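PDB 3WYZ: ribonuclease P protein component 3 from Thermococcus kodakarensis KOD1, which is predicted to be a protein subunit of ribonuclease P, the RNA-based enzyme that cleaves precursor tRNAs to make their mature 5'-ends. Local coordinates for residues G121-H124 and T125-G128; I98-M101 and A102-G106. All coordinates share one frame; numbering follows the deposited sequence.

Contact 1 of 2, residues G121-H124 and T125-G128; sequences GFDH and TLAG
The ring of Phe122 overlaps the first turn of the helix that follows it, its far rim lying against Ala127: CE2 meets Ala127 CB at 3.6 Å, and Ala127 N sits over one face, offset toward the rim. Nearer its root the ring crosses Leu126 obliquely, Phe122 CD1 lying 4.0 Å from Leu126 CB. With CG anti to the backbone N (chi1 -158°), the ring swings forward against the turn, and Thr162, Leu165 and Val166 of helix 149-168 also pack on it. Cut back to alanine, this position would probably leave Ala127 and the helix 149-168 side chains beside a gap where the ring had been. Asp123 works on the polar side. Its OD1 accepts the backbone N-H of Leu126 at 2.9 Å, an almost straight bond (173°) that meets the oxygen nearly end-on to its C-O bond. Asp123 O takes Ala127 N at 2.8 Å, and His124 O takes Gly128 N, which closes the next turn. Two residues before the cap, Gly121 O lies 3.5 Å from Leu126 CD1. Side-chain capping by an N-cap aspartate, joined to a hydrophobic staple in which Phe122 just before the cap meets Ala127 in the first turn through CE2 and CB, is a classic helix N-terminus, here opening helix 124-133 of a TIM barrel-like fold.

Contact 2 of 2, residues I98-M101 and A102-G106; sequences INRM and AIESG
Ser105 closes tightly on the last turn of its helix: OG donates to Met101 O at 2.8 Å while Ser105 N donates to the same carbonyl, so two bonds grip one oxygen. The N-H comes in from above the carbonyl plane, 36° out of it, and the hydroxyl is tilted less. Met101, its chain bent at chi2 (59°), folds forward until CE lies 3.3 Å from Ser105 OG. Its side chain also packs on Pro74 and Arg78 of helix 74-83, and Ala102 turns its methyl to Val91 of strand 88-92. Gly106, at positive phi, then ends the helix in a Schellman motif, its N bonded to Ile103 O.

The outer side is looser, though Arg100 also packs on Leu126 and Met129 of helix 124-133. Exposed Arg100 and partly exposed Glu104, one turn apart, cross obliquely, and NE reaches OE1 at 3.1 Å in a salt bridge. Glu104 OE2 lies over one face of the guanidinium and 3.5 Å from Arg100 CD, with the planes 33° apart, so this is no flat, two-pronged bridge. One NE-OE1 bridge thus ties neighbouring turns toward solvent, while the hydroxyl adds a second donor to a carbonyl at the helix's C-terminal end.

In the fold
Contacts 1 and 2 together illustrate the opposite ends of two neighbouring helices in a parallel alpha/beta fold: 121-128 starts helix 124-133, whereas 98-106 finishes helix 96-104, which links strands 88-92 and 109-111. Contact 2 is the more buried, although its ion pair lies partly toward solvent; contact 1 is only partly buried, with His124 and Thr125 exposed. At the start, a carboxylate accepts a backbone N-H; at the finish, a hydroxyl donates to a backbone carbonyl, matching the opposite polarity of the two ends. The contact centres are 11 Å apart and they touch directly: Asn99 ND2 probably hydrogen-bonds Gly121 O, and Leu126 CD2 packs 3.5 Å from Arg100 CA, joining the neighbouring helices.

Contact 1 of 2, residues G121-H124 and T125-G128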
# COMPACT_ATOMS: atom_id res chain seq x y z
N GLY A 121 0.55 15.08 1.59
CA GLY A 121 0.52 14.72 0.17
C GLY A 121 -0.86 14.24 -0.24
O GLY A 121 -1.01 13.46 -1.18
N PHE A 122 -1.86 14.72 0.48
CA PHE A 122 -3.23 14.24 0.34
C PHE A 122 -4.14 15.34 0.86
O PHE A 122 -3.87 15.92 1.92
CB PHE A 122 -3.40 12.95 1.16
CG PHE A 122 -4.53 12.08 0.72
CD1 PHE A 122 -4.43 11.33 -0.44
CD2 PHE A 122 -5.69 11.97 1.48
CE1 PHE A 122 -5.46 10.51 -0.84
CE2 PHE A 122 -6.73 11.14 1.09
CZ PHE A 122 -6.61 10.41 -0.07
N ASP A 123 -5.20 15.63 0.12
CA ASP A 123 -6.11 16.73 0.43
C ASP A 123 -7.54 16.40 -0.01
O ASP A 123 -7.80 15.32 -0.54
CB ASP A 123 -5.61 18.01 -0.26
CG ASP A 123 -5.40 17.85 -1.77
OD1 ASP A 123 -5.83 16.82 -2.34
OD2 ASP A 123 -4.81 18.76 -2.38
N HIS A 124 -8.46 17.33 0.24
CA HIS A 124 -9.86 17.18 -0.17
C HIS A 124 -10.00 16.75 -1.63
O HIS A 124 -10.84 15.91 -1.94
CB HIS A 124 -10.64 18.48 0.06
CG HIS A 124 -10.89 18.79 1.51
ND1 HIS A 124 -11.96 18.26 2.21
CD2 HIS A 124 -10.22 19.57 2.38
CE1 HIS A 124 -11.93 18.71 3.45
NE2 HIS A 124 -10.88 19.50 3.58
N THR A 125 -9.16 17.32 -2.50
CA THR A 125 -9.18 17.01 -3.94
C THR A 125 -8.81 15.55 -4.21
O THR A 125 -9.57 14.82 -4.85
CB THR A 125 -8.23 17.93 -4.73
OG1 THR A 125 -8.62 19.30 -4.55
CG2 THR A 125 -8.22 17.59 -6.22
N LEU A 126 -7.65 15.12 -3.73
CA LEU A 126 -7.19 13.75 -3.94
C LEU A 126 -8.06 12.73 -3.22
O LEU A 126 -8.28 11.63 -3.72
CB LEU A 126 -5.74 13.58 -3.50
CG LEU A 126 -4.68 14.30 -4.33
CD1 LEU A 126 -3.34 14.32 -3.60
CD2 LEU A 126 -4.54 13.62 -5.68
N ALA A 127 -8.55 13.11 -2.04
CA ALA A 127 -9.42 12.23 -1.25
C ALA A 127 -10.70 11.95 -2.01
O ALA A 127 -11.16 10.80 -2.08
CB ALA A 127 -9.73 12.84 0.10
N GLY A 128 -11.26 13.01 -2.60
CA GLY A 128 -12.47 12.91 -3.41
C GLY A 128 -12.29 12.01 -4.61
O GLY A 128 -13.11 11.13 -4.84

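Contact 2 of 2, residues I98-M101 and A102-G106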
# COMPACT_ATOMS: atom_id res chain seq x y z
N ILE A 98 2.59 12.33 -8.99
CA ILE A 98 2.45 10.88 -8.93
C ILE A 98 1.23 10.49 -8.11
O ILE A 98 0.44 9.65 -8.54
CB ILE A 98 3.72 10.21 -8.35
CG1 ILE A 98 4.92 10.47 -9.28
CG2 ILE A 98 3.51 8.72 -8.13
CD1 ILE A 98 4.77 9.92 -10.69
N ASN A 99 1.09 11.10 -6.94
CA ASN A 99 -0.07 10.89 -6.09
C ASN A 99 -1.38 11.11 -6.86
O ASN A 99 -2.30 10.30 -6.76
CB ASN A 99 -0.05 11.81 -4.87
CG ASN A 99 1.00 11.40 -3.85
OD1 ASN A 99 1.77 10.48 -4.07
ND2 ASN A 99 1.03 12.11 -2.72
N ARG A 100 -1.44 12.19 -7.64
CA ARG A 100 -2.63 12.51 -8.43
C ARG A 100 -2.85 11.52 -9.57
O ARG A 100 -3.97 11.04 -9.77
CB ARG A 100 -2.52 13.93 -8.99
CG ARG A 100 -3.81 14.47 -9.60
CD ARG A 100 -3.53 15.58 -10.61
NE ARG A 100 -2.82 15.08 -11.79
CZ ARG A 100 -2.42 15.82 -12.83
NH1 ARG A 100 -2.67 17.13 -12.87
NH2 ARG A 100 -1.78 15.25 -13.84
N MET A 101 -1.78 11.21 -10.31
CA MET A 101 -1.88 10.32 -11.47
C MET A 101 -2.19 8.88 -11.08
O MET A 101 -2.85 8.16 -11.83
CB MET A 101 -0.58 10.36 -12.29
CG MET A 101 -0.67 9.62 -13.62
SD MET A 101 -1.95 10.26 -14.72
CE MET A 101 -1.84 9.11 -16.08
N ALA A 102 -1.69 8.45 -9.92
CA ALA A 102 -2.03 7.13 -9.39
C ALA A 102 -3.52 7.03 -9.11
O ALA A 102 -4.15 6.01 -9.43
CB ALA A 102 -1.23 6.86 -8.13
N ILE A 103 -4.09 8.08 -8.53
CA ILE A 103 -5.52 8.15 -8.25
C ILE A 103 -6.32 8.21 -9.55
O ILE A 103 -7.27 7.44 -9.73
CB ILE A 103 -5.89 9.40 -7.41
CG1 ILE A 103 -5.22 9.35 -6.02
CG2 ILE A 103 -7.41 9.54 -7.28
CD1 ILE A 103 -5.61 8.16 -5.16
N GLU A 104 -5.94 9.13 -10.43
CA GLU A 104 -6.65 9.35 -11.71
C GLU A 104 -6.72 8.09 -12.57
O GLU A 104 -7.75 7.81 -13.18
CB GLU A 104 -6.00 10.50 -12.50
CG GLU A 104 -6.31 11.89 -11.95
CD GLU A 104 -5.54 13.01 -12.65
OE1 GLU A 104 -4.43 12.77 -13.18
OE2 GLU A 104 -6.04 14.16 -12.64
N SER A 105 -5.64 7.32 -12.58
CA SER A 105 -5.56 6.11 -13.40
C SER A 105 -6.30 4.88 -12.84
O SER A 105 -6.33 3.84 -13.49
CB SER A 105 -4.10 5.75 -13.64
OG SER A 105 -3.44 6.84 -14.25
N GLY A 106 -6.89 4.99 -11.65
CA GLY A 106 -7.67 3.89 -11.08
C GLY A 106 -6.79 2.73 -10.66
O GLY A 106 -7.11 1.56 -10.88